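Long-range contacts in beta-N-acetylhexosaminidase (Beutenbergia cavernae, PDB 5BU9), which probably hydrolyses terminal non-reducing N-acetyl-D-hexosamine residues of N-acetyl-beta-D-hexosaminides, as a member of glycosyl hydrolase family 3: residues N195-A200 with S271-V276; V182-P187 with F227-T232; V17-A22 with V40-R45. One frame throughout, in Å; residues are numbered along the deposited sequence.

Contact 1. Residues N195-A200 with S271-V276; sequences NTDTTA and SAAEQV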
loop_
_atom_site.group_PDB
_atom_site.type_symbol
_atom_site.label_atom_id
_atom_site.label_comp_id
_atom_site.label_asym_id
_atom_site.label_seq_id
_atom_site.Cartn_x
_atom_site.Cartn_y
_atom_site.Cartn_z
ATOM N N ASN A 195 -17.736 4.549 0.636
ATOM C CA ASN A 195 -16.396 4.534 0.054
ATOM C C ASN A 195 -15.509 5.675 0.606
ATOM O O ASN A 195 -15.814 6.855 0.408
ATOM C CB ASN A 195 -16.478 4.649 -1.479
ATOM C CG ASN A 195 -15.245 4.110 -2.168
ATOM O OD1 ASN A 195 -14.128 4.176 -1.644
ATOM N ND2 ASN A 195 -15.442 3.560 -3.353
ATOM N N THR A 196 -14.376 5.331 1.210
ATOM C CA THR A 196 -13.497 6.350 1.779
ATOM C C THR A 196 -12.866 7.277 0.728
ATOM O O THR A 196 -12.450 8.369 1.073
ATOM C CB THR A 196 -12.376 5.734 2.622
ATOM O OG1 THR A 196 -11.652 4.783 1.837
ATOM C CG2 THR A 196 -12.949 5.077 3.930
ATOM N N ASP A 197 -12.818 6.851 -0.538
ATOM C CA ASP A 197 -12.350 7.704 -1.640
ATOM C C ASP A 197 -13.180 8.957 -1.797
ATOM O O ASP A 197 -12.640 10.043 -2.023
ATOM C CB ASP A 197 -12.361 6.956 -3.009
ATOM C CG ASP A 197 -11.240 5.900 -3.148
ATOM O OD1 ASP A 197 -10.323 5.879 -2.290
ATOM O OD2 ASP A 197 -11.262 5.105 -4.146
ATOM N N THR A 198 -14.496 8.805 -1.680
ATOM C CA THR A 198 -15.435 9.862 -2.048
ATOM C C THR A 198 -16.315 10.375 -0.909
ATOM O O THR A 198 -17.049 11.341 -1.089
ATOM C CB THR A 198 -16.415 9.344 -3.149
ATOM O OG1 THR A 198 -17.042 8.160 -2.648
ATOM C CG2 THR A 198 -15.683 8.976 -4.422
ATOM N N THR A 199 -16.316 9.680 0.223
ATOM C CA THR A 199 -17.196 10.014 1.350
ATOM C C THR A 199 -16.321 10.206 2.593
ATOM O O THR A 199 -15.294 9.563 2.704
ATOM C CB THR A 199 -18.248 8.871 1.586
ATOM O OG1 THR A 199 -18.996 8.667 0.389
ATOM C CG2 THR A 199 -19.239 9.231 2.690
ATOM N N ALA A 200 -16.692 11.087 3.519
ATOM C CA ALA A 200 -15.932 11.207 4.773
ATOM C C ALA A 200 -16.817 10.752 5.924
ATOM O O ALA A 200 -18.021 10.571 5.742
ATOM C CB ALA A 200 -15.436 12.639 5.001
ATOM N N SER A 271 -3.720 11.318 -0.178
ATOM C CA SER A 271 -3.580 12.562 -0.943
ATOM C C SER A 271 -4.934 13.180 -1.310
ATOM O O SER A 271 -5.092 14.383 -1.161
ATOM C CB SER A 271 -2.731 12.349 -2.216
ATOM O OG SER A 271 -3.432 11.703 -3.269
ATOM N N ALA A 272 -5.901 12.387 -1.793
ATOM C CA ALA A 272 -7.164 12.969 -2.256
ATOM C C ALA A 272 -8.420 12.278 -1.687
ATOM O O ALA A 272 -9.536 12.793 -1.828
ATOM C CB ALA A 272 -7.209 12.965 -3.791
ATOM N N ALA A 273 -8.241 11.121 -1.062
ATOM C CA ALA A 273 -9.343 10.389 -0.435
ATOM C C ALA A 273 -10.159 11.291 0.506
ATOM O O ALA A 273 -9.606 11.895 1.462
ATOM C CB ALA A 273 -8.795 9.180 0.325
ATOM N N GLU A 274 -11.455 11.372 0.233
ATOM C CA GLU A 274 -12.329 12.306 0.910
ATOM C C GLU A 274 -12.306 12.072 2.415
ATOM O O GLU A 274 -12.403 13.011 3.173
ATOM C CB GLU A 274 -13.764 12.195 0.393
ATOM C CG GLU A 274 -14.708 13.268 0.922
ATOM C CD GLU A 274 -14.310 14.697 0.488
ATOM O OE1 GLU A 274 -13.427 14.867 -0.410
ATOM O OE2 GLU A 274 -14.889 15.651 1.056
ATOM N N GLN A 275 -12.129 10.816 2.827
ATOM C CA GLN A 275 -12.193 10.443 4.224
ATOM C C GLN A 275 -11.157 11.207 5.071
ATOM O O GLN A 275 -11.381 11.431 6.254
ATOM C CB GLN A 275 -11.980 8.943 4.372
ATOM C CG GLN A 275 -11.767 8.491 5.834
ATOM C CD GLN A 275 -13.089 8.233 6.550
ATOM O OE1 GLN A 275 -14.162 8.643 6.064
ATOM N NE2 GLN A 275 -13.031 7.529 7.694
ATOM N N VAL A 276 -10.033 11.628 4.471
ATOM C CA VAL A 276 -9.036 12.344 5.284
ATOM C C VAL A 276 -8.773 13.788 4.880
ATOM O O VAL A 276 -7.811 14.389 5.355
ATOM C CB VAL A 276 -7.699 11.568 5.318
ATOM C CG1 VAL A 276 -7.903 10.266 6.022
ATOM C CG2 VAL A 276 -7.100 11.361 3.890
#

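Contact 2. Residues V182-P187 with F227-T232; sequences VIKHFP and FVMTST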
loop_
_atom_site.group_PDB
_atom_site.type_symbol
_atom_site.label_atom_id
_atom_site.label_comp_id
_atom_site.label_asym_id
_atom_site.label_seq_id
_atom_site.Cartn_x
_atom_site.Cartn_y
_atom_site.Cartn_z
ATOM N N VAL A 182 1.763 -6.252 -0.858
ATOM C CA VAL A 182 1.251 -5.506 0.283
ATOM C C VAL A 182 -0.148 -5.999 0.601
ATOM O O VAL A 182 -1.051 -5.774 -0.182
ATOM C CB VAL A 182 1.228 -4.023 -0.024
ATOM C CG1 VAL A 182 0.712 -3.238 1.189
ATOM C CG2 VAL A 182 2.647 -3.557 -0.465
ATOM N N ILE A 183 -0.359 -6.695 1.713
ATOM C CA ILE A 183 -1.727 -7.170 1.972
ATOM C C ILE A 183 -2.559 -5.970 2.444
ATOM O O ILE A 183 -2.055 -5.103 3.165
ATOM C CB ILE A 183 -1.741 -8.362 2.968
ATOM C CG1 ILE A 183 -1.079 -8.000 4.284
ATOM C CG2 ILE A 183 -1.000 -9.558 2.375
ATOM C CD1 ILE A 183 -1.310 -9.052 5.326
ATOM N N LYS A 184 -3.804 -5.874 1.991
ATOM C CA LYS A 184 -4.616 -4.668 2.243
ATOM C C LYS A 184 -6.103 -5.063 2.403
ATOM O O LYS A 184 -6.490 -6.130 1.916
ATOM C CB LYS A 184 -4.404 -3.680 1.105
ATOM C CG LYS A 184 -4.911 -4.141 -0.269
ATOM C CD LYS A 184 -4.467 -3.118 -1.305
ATOM C CE LYS A 184 -5.183 -3.291 -2.620
ATOM N NZ LYS A 184 -4.669 -2.351 -3.698
ATOM N N HIS A 185 -6.934 -4.283 3.098
ATOM C CA HIS A 185 -6.588 -3.061 3.825
ATOM C C HIS A 185 -6.906 -3.240 5.304
ATOM O O HIS A 185 -8.069 -3.276 5.686
ATOM C CB HIS A 185 -7.394 -1.845 3.302
ATOM C CG HIS A 185 -7.507 -1.763 1.813
ATOM N ND1 HIS A 185 -8.231 -2.668 1.068
ATOM C CD2 HIS A 185 -7.021 -0.851 0.931
ATOM C CE1 HIS A 185 -8.173 -2.329 -0.209
ATOM N NE2 HIS A 185 -7.452 -1.223 -0.321
ATOM N N PHE A 186 -5.879 -3.319 6.134
ATOM C CA PHE A 186 -6.035 -3.656 7.541
ATOM C C PHE A 186 -6.757 -2.532 8.294
ATOM O O PHE A 186 -6.435 -1.358 8.115
ATOM C CB PHE A 186 -4.654 -3.923 8.155
ATOM C CG PHE A 186 -4.708 -4.469 9.520
ATOM C CD1 PHE A 186 -4.732 -5.835 9.720
ATOM C CD2 PHE A 186 -4.732 -3.630 10.613
ATOM C CE1 PHE A 186 -4.772 -6.376 10.988
ATOM C CE2 PHE A 186 -4.780 -4.171 11.921
ATOM C CZ PHE A 186 -4.805 -5.538 12.094
ATOM N N PRO A 187 -7.717 -2.878 9.158
ATOM C CA PRO A 187 -8.108 -4.233 9.609
ATOM C C PRO A 187 -9.213 -4.918 8.796
ATOM O O PRO A 187 -9.707 -5.983 9.203
ATOM C CB PRO A 187 -8.596 -3.985 11.051
ATOM C CG PRO A 187 -9.209 -2.582 10.979
ATOM C CD PRO A 187 -8.348 -1.808 9.960
ATOM N N PHE A 227 4.861 -6.297 3.891
ATOM C CA PHE A 227 4.169 -4.996 3.816
ATOM C C PHE A 227 2.692 -5.213 4.114
ATOM O O PHE A 227 2.066 -6.162 3.603
ATOM C CB PHE A 227 4.278 -4.336 2.427
ATOM C CG PHE A 227 5.683 -3.980 2.004
ATOM C CD1 PHE A 227 6.551 -4.960 1.528
ATOM C CD2 PHE A 227 6.122 -2.650 2.043
ATOM C CE1 PHE A 227 7.856 -4.639 1.126
ATOM C CE2 PHE A 227 7.426 -2.307 1.657
ATOM C CZ PHE A 227 8.306 -3.304 1.198
ATOM N N VAL A 228 2.135 -4.319 4.919
ATOM C CA VAL A 228 0.703 -4.286 5.188
ATOM C C VAL A 228 0.203 -2.871 4.933
ATOM O O VAL A 228 0.812 -1.897 5.396
ATOM C CB VAL A 228 0.373 -4.721 6.631
ATOM C CG1 VAL A 228 -1.099 -4.487 6.907
ATOM C CG2 VAL A 228 0.783 -6.198 6.875
HETATM N N MSE A 229 -0.913 -2.757 4.224
HETATM C CA MSE A 229 -1.574 -1.456 4.045
HETATM C C MSE A 229 -2.779 -1.288 4.980
HETATM O O MSE A 229 -3.581 -2.205 5.162
HETATM C CB MSE A 229 -2.017 -1.253 2.589
HETATM C CG MSE A 229 -2.823 0.007 2.393
HETATM SE SE MSE A 229 -3.428 0.243 0.553
HETATM C CE MSE A 229 -1.761 0.697 -0.249
ATOM N N THR A 230 -2.894 -0.110 5.577
ATOM C CA THR A 230 -3.991 0.218 6.482
ATOM C C THR A 230 -5.113 0.989 5.756
ATOM O O THR A 230 -4.855 1.757 4.815
ATOM C CB THR A 230 -3.492 1.071 7.660
ATOM O OG1 THR A 230 -2.812 2.209 7.118
ATOM C CG2 THR A 230 -2.526 0.261 8.602
ATOM N N SER A 231 -6.341 0.734 6.212
ATOM C CA SER A 231 -7.584 1.438 5.902
ATOM C C SER A 231 -7.672 2.830 6.540
ATOM O O SER A 231 -7.076 3.051 7.593
ATOM C CB SER A 231 -8.738 0.585 6.428
ATOM O OG SER A 231 -9.980 1.223 6.379
ATOM N N THR A 232 -8.454 3.746 5.950
ATOM C CA THR A 232 -8.694 5.027 6.618
ATOM C C THR A 232 -10.090 5.092 7.235
ATOM O O THR A 232 -10.463 6.101 7.797
ATOM C CB THR A 232 -8.535 6.232 5.696
ATOM O OG1 THR A 232 -9.390 6.069 4.580
ATOM C CG2 THR A 232 -7.087 6.394 5.225
#

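Contact 3. Residues V17-A22 with V40-R45; sequences VGTDAA and VFLAGR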
loop_
_atom_site.group_PDB
_atom_site.type_symbol
_atom_site.label_atom_id
_atom_site.label_comp_id
_atom_site.label_asym_id
_atom_site.label_seq_id
_atom_site.Cartn_x
_atom_site.Cartn_y
_atom_site.Cartn_z
ATOM N N VAL A 17 5.364 8.471 -3.737
ATOM C CA VAL A 17 4.657 9.509 -4.513
ATOM C C VAL A 17 4.241 8.968 -5.867
ATOM O O VAL A 17 4.995 8.244 -6.533
ATOM C CB VAL A 17 5.491 10.790 -4.655
ATOM C CG1 VAL A 17 6.800 10.506 -5.353
ATOM C CG2 VAL A 17 4.717 11.810 -5.444
ATOM N N GLY A 18 3.009 9.288 -6.243
ATOM C CA GLY A 18 2.416 8.791 -7.468
ATOM C C GLY A 18 2.976 9.472 -8.696
ATOM O O GLY A 18 3.508 10.572 -8.610
ATOM N N THR A 19 2.917 8.767 -9.823
ATOM C CA THR A 19 3.052 9.348 -11.159
ATOM C C THR A 19 2.069 8.568 -12.016
ATOM O O THR A 19 1.714 7.429 -11.700
ATOM C CB THR A 19 4.489 9.231 -11.747
ATOM O OG1 THR A 19 4.511 9.805 -13.046
ATOM C CG2 THR A 19 4.923 7.797 -11.891
ATOM N N ASP A 20 1.609 9.178 -13.094
ATOM C CA ASP A 20 0.739 8.480 -14.006
ATOM C C ASP A 20 1.537 7.322 -14.611
ATOM O O ASP A 20 2.725 7.479 -14.880
ATOM C CB ASP A 20 0.230 9.421 -15.100
ATOM C CG ASP A 20 -0.698 8.705 -16.066
ATOM O OD1 ASP A 20 -1.842 8.385 -15.632
ATOM O OD2 ASP A 20 -0.277 8.431 -17.221
ATOM N N ALA A 21 0.896 6.176 -14.821
ATOM C CA ALA A 21 1.598 4.991 -15.278
ATOM C C ALA A 21 2.228 5.167 -16.662
ATOM O O ALA A 21 3.143 4.436 -17.001
ATOM C CB ALA A 21 0.676 3.800 -15.277
ATOM N N ALA A 22 1.792 6.150 -17.446
ATOM C CA ALA A 22 2.292 6.252 -18.791
ATOM C C ALA A 22 3.357 7.318 -18.920
ATOM O O ALA A 22 3.926 7.508 -19.991
ATOM C CB ALA A 22 1.149 6.513 -19.750
ATOM N N VAL A 40 8.048 5.202 -5.384
ATOM C CA VAL A 40 7.075 5.688 -6.340
ATOM C C VAL A 40 5.966 4.678 -6.592
ATOM O O VAL A 40 6.077 3.491 -6.290
ATOM C CB VAL A 40 7.746 6.091 -7.661
ATOM C CG1 VAL A 40 8.701 7.239 -7.432
ATOM C CG2 VAL A 40 8.488 4.924 -8.238
ATOM N N PHE A 41 4.885 5.188 -7.151
ATOM C CA PHE A 41 3.708 4.408 -7.404
ATOM C C PHE A 41 3.185 4.790 -8.786
ATOM O O PHE A 41 2.990 5.962 -9.064
ATOM C CB PHE A 41 2.644 4.671 -6.332
ATOM C CG PHE A 41 1.316 4.093 -6.663
ATOM C CD1 PHE A 41 1.036 2.764 -6.380
ATOM C CD2 PHE A 41 0.342 4.862 -7.292
ATOM C CE1 PHE A 41 -0.213 2.216 -6.709
ATOM C CE2 PHE A 41 -0.902 4.330 -7.610
ATOM C CZ PHE A 41 -1.173 2.992 -7.321
ATOM N N LEU A 42 2.948 3.818 -9.651
ATOM C CA LEU A 42 2.374 4.112 -10.981
ATOM C C LEU A 42 0.849 4.050 -10.948
ATOM O O LEU A 42 0.283 2.987 -10.656
ATOM C CB LEU A 42 2.930 3.136 -12.026
ATOM C CG LEU A 42 4.271 3.547 -12.636
ATOM C CD1 LEU A 42 5.388 3.496 -11.662
ATOM C CD2 LEU A 42 4.588 2.674 -13.845
ATOM N N ALA A 43 0.194 5.178 -11.250
ATOM C CA ALA A 43 -1.247 5.346 -11.025
ATOM C C ALA A 43 -2.037 5.321 -12.316
ATOM O O ALA A 43 -1.472 5.494 -13.390
ATOM C CB ALA A 43 -1.531 6.646 -10.302
ATOM N N GLY A 44 -3.350 5.146 -12.192
ATOM C CA GLY A 44 -4.265 5.206 -13.325
ATOM C C GLY A 44 -4.563 3.885 -14.011
ATOM O O GLY A 44 -4.685 2.860 -13.350
ATOM N N ARG A 45 -4.716 3.914 -15.332
ATOM C CA ARG A 45 -4.884 2.703 -16.147
ATOM C C ARG A 45 -4.040 2.976 -17.382
ATOM O O ARG A 45 -4.256 3.941 -18.116
ATOM C CB ARG A 45 -6.369 2.381 -16.511
ATOM C CG ARG A 45 -7.357 2.158 -15.289
ATOM C CD ARG A 45 -7.010 0.942 -14.374
ATOM N NE ARG A 45 -7.983 0.721 -13.288
ATOM C CZ ARG A 45 -7.849 1.114 -12.006
ATOM N NH1 ARG A 45 -8.827 0.874 -11.125
ATOM N NH2 ARG A 45 -6.760 1.753 -11.575
#

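Contact 1. Residues N195-A200 with S271-V276
Glu274 N gives its hydrogen to Asp197 O and Gln275 N to Thr196 O, so two successive amides of one loop serve two successive carbonyls of the other in reversed order. The first bond is 2.9 Å from Glu274 N to Asp197 O. These donors sit in a beta turn, which the bond from Val276 N to Ala273 O closes. The facing carbonyls belong to a tight bend of their own, where Asn195 O takes both Thr198 N and Thr199 N. Asn195 OD1 also accepts from Asp197 N at 3.2 Å, an Asx turn at the start of the same bend.

Among the side chains, Gln275 and Glu274 do much of the touching. Gln275 CB lies 3.7 Å from Thr196 CB; its CG, anti to the backbone N (chi1 169°), then runs past Thr196 CG2, and the chain bends at chi2. Beyond the bend Gln275 OE1 arrives 3.4 Å from Ala200 CA, while its bond partner is Val202 N, just past the segment. Gln275 NE2 is held in turn by Thr232 O, so both ends of this buried amide are satisfied. Glu274 touches with its root: its CB lies 3.4 Å from Thr198 C and its CG 3.6 Å from Thr198 O, and the carboxylate leads away from the contact. Ala200 CB packs 3.6 Å from Glu274 O.

The pairing is loop to loop. The segments 195-200 and 271-276 follow strands 180-186 and 264-267 at the C-terminal end of the family 3 TIM-type barrel, the end where active sites of this fold lie; a glycerol bound near Asp197 is consistent with a pocket there.

Contact 2. Residues V182-P187 with F227-T232
Neighbouring parallel strands of the TIM-type barrel meet here across a beta bulge. Ile183 pairs with Val228 and Phe186 with Thr230, so the strand 180-186 spends one residue more than its partner. Ile183 N donates to Phe227 O, and Ile183 O takes Met229 N at 2.8 Å. After the bulge Phe186 N reaches Met229 O, and Phe186 O receives Ser231 N. The peptides before His185 and Pro187 are both cis; the chain turns a corner at His185, to which they probably contribute, and pairing resumes one residue out of step.

Val182 straddles two residues: its CG2 presses on Phe227 CB at 3.4 Å, and its CG1 lies 3.7 Å from Met229 CB. An alanine here lacks both methyls and would probably open a gap beside Phe227 CB and Met229 CB. Met229, a selenomethionine, runs alongside Lys184 and His185 and points the same way. Its CG is anti to the backbone N (chi1 174°) and SE continues extended, ending 3.8 Å from His185 CD2 and obliquely placed to that ring. Lys184 CG stands 3.7 Å above the centre of one His185 ring face. On the sheet face that carries Ile183, Val228 and Phe186, Ile183 CG1 crosses Val228 CG2 at 3.7 Å, and Val228 CG1 meets Phe186 CB.

The polar ends look beyond the strands. Lys184 NZ bonds Leu130 O and forms a salt bridge with Glu81, His185 ND1 bonds Asp135 OD2, and Lys184 NZ and His185 NE2 both hold one oxygen of a bound glycerol, consistent with a ligand pocket. Outside, Leu254 and Leu255 of helix 248-258 pack on Phe186; strand 128-129 continues the sheet beside 180-186, and strand 264-267 continues it beside 227-230.

Contact 3. Residues V17-A22 with V40-R45
Leu42 turns its CG beside its own backbone N (chi1 -85°), which sets CG 4.0 Å from Ala21 CA, with CD2 reaching toward Ala21 O. Val40 CG1 takes the corresponding place, anti to its carbonyl carbon (chi1 -63°), and comes within 4.3 Å of Val17 CG1. On this face Thr28 of helix 26-35 touches Val17 and Val40, and Leu60 of helix 50-61 touches Val40 and Leu42. Thr19 lies on the same face; its CG2 approaches Phe41 O, while its OG1 is bonded to Thr23 O and Glu25 N in the loop that follows.

Four backbone bonds join the strands in regular parallel register. Phe41 N donates to Val17 O at 3.1 Å, and Phe41 O then accepts Thr19 N. Thr19 O takes Ala43 N at 2.8 Å, with Ala43 CB packed 3.6 Å from Thr19 O, and Ala43 O closes the series with Ala21 N. The short axes cross at 35°, a twist in keeping with a curled barrel sheet. Helix 26-35 links the two strands, making this a beta-alpha-beta crossover of the TIM-type fold.

The other face carries Phe41, whose ring edge is turned toward Gly18 CA and whose further neighbours include Ala77 and Asp79 of strand 75-82. At the strand ends the side chains of Asp20 and Ala43 diverge. Asp20 OD2 accepts from Ala22 N at 3.1 Å, an Asx turn in which the amide comes from above the carboxylate plane. Ala21, bonded through N to Ala43 O, has CB 3.3 Å from the same oxygen. Gly44 follows at backbone angles where a side chain would jam against the preceding carbonyl and crowd Asp20 OD1. Past it, Arg45 NH2 folds back to bond Gly44 O.

Along the chain contact 3 closes first, joining the strands 15-20 and 39-43, while contacts 1 and 2 alternate their segments: 182-187, 195-200, 227-232, 271-276. Contacts 2 and 3 are parts of the same curled sheet, their centres about 19 Å apart and their nearest atoms about 7 Å apart without touching; the same two distances separate contacts 1 and 3, which do not touch either. Contact 1 lies about 16 Å, centre to centre, from contact 2 and meets it directly at Thr232, through Gln275, Thr196 and Val276. The loop pair thus rests on the loop just past strand 227-230, tying the barrel wall to the loops that rise beyond it within one family 3 domain.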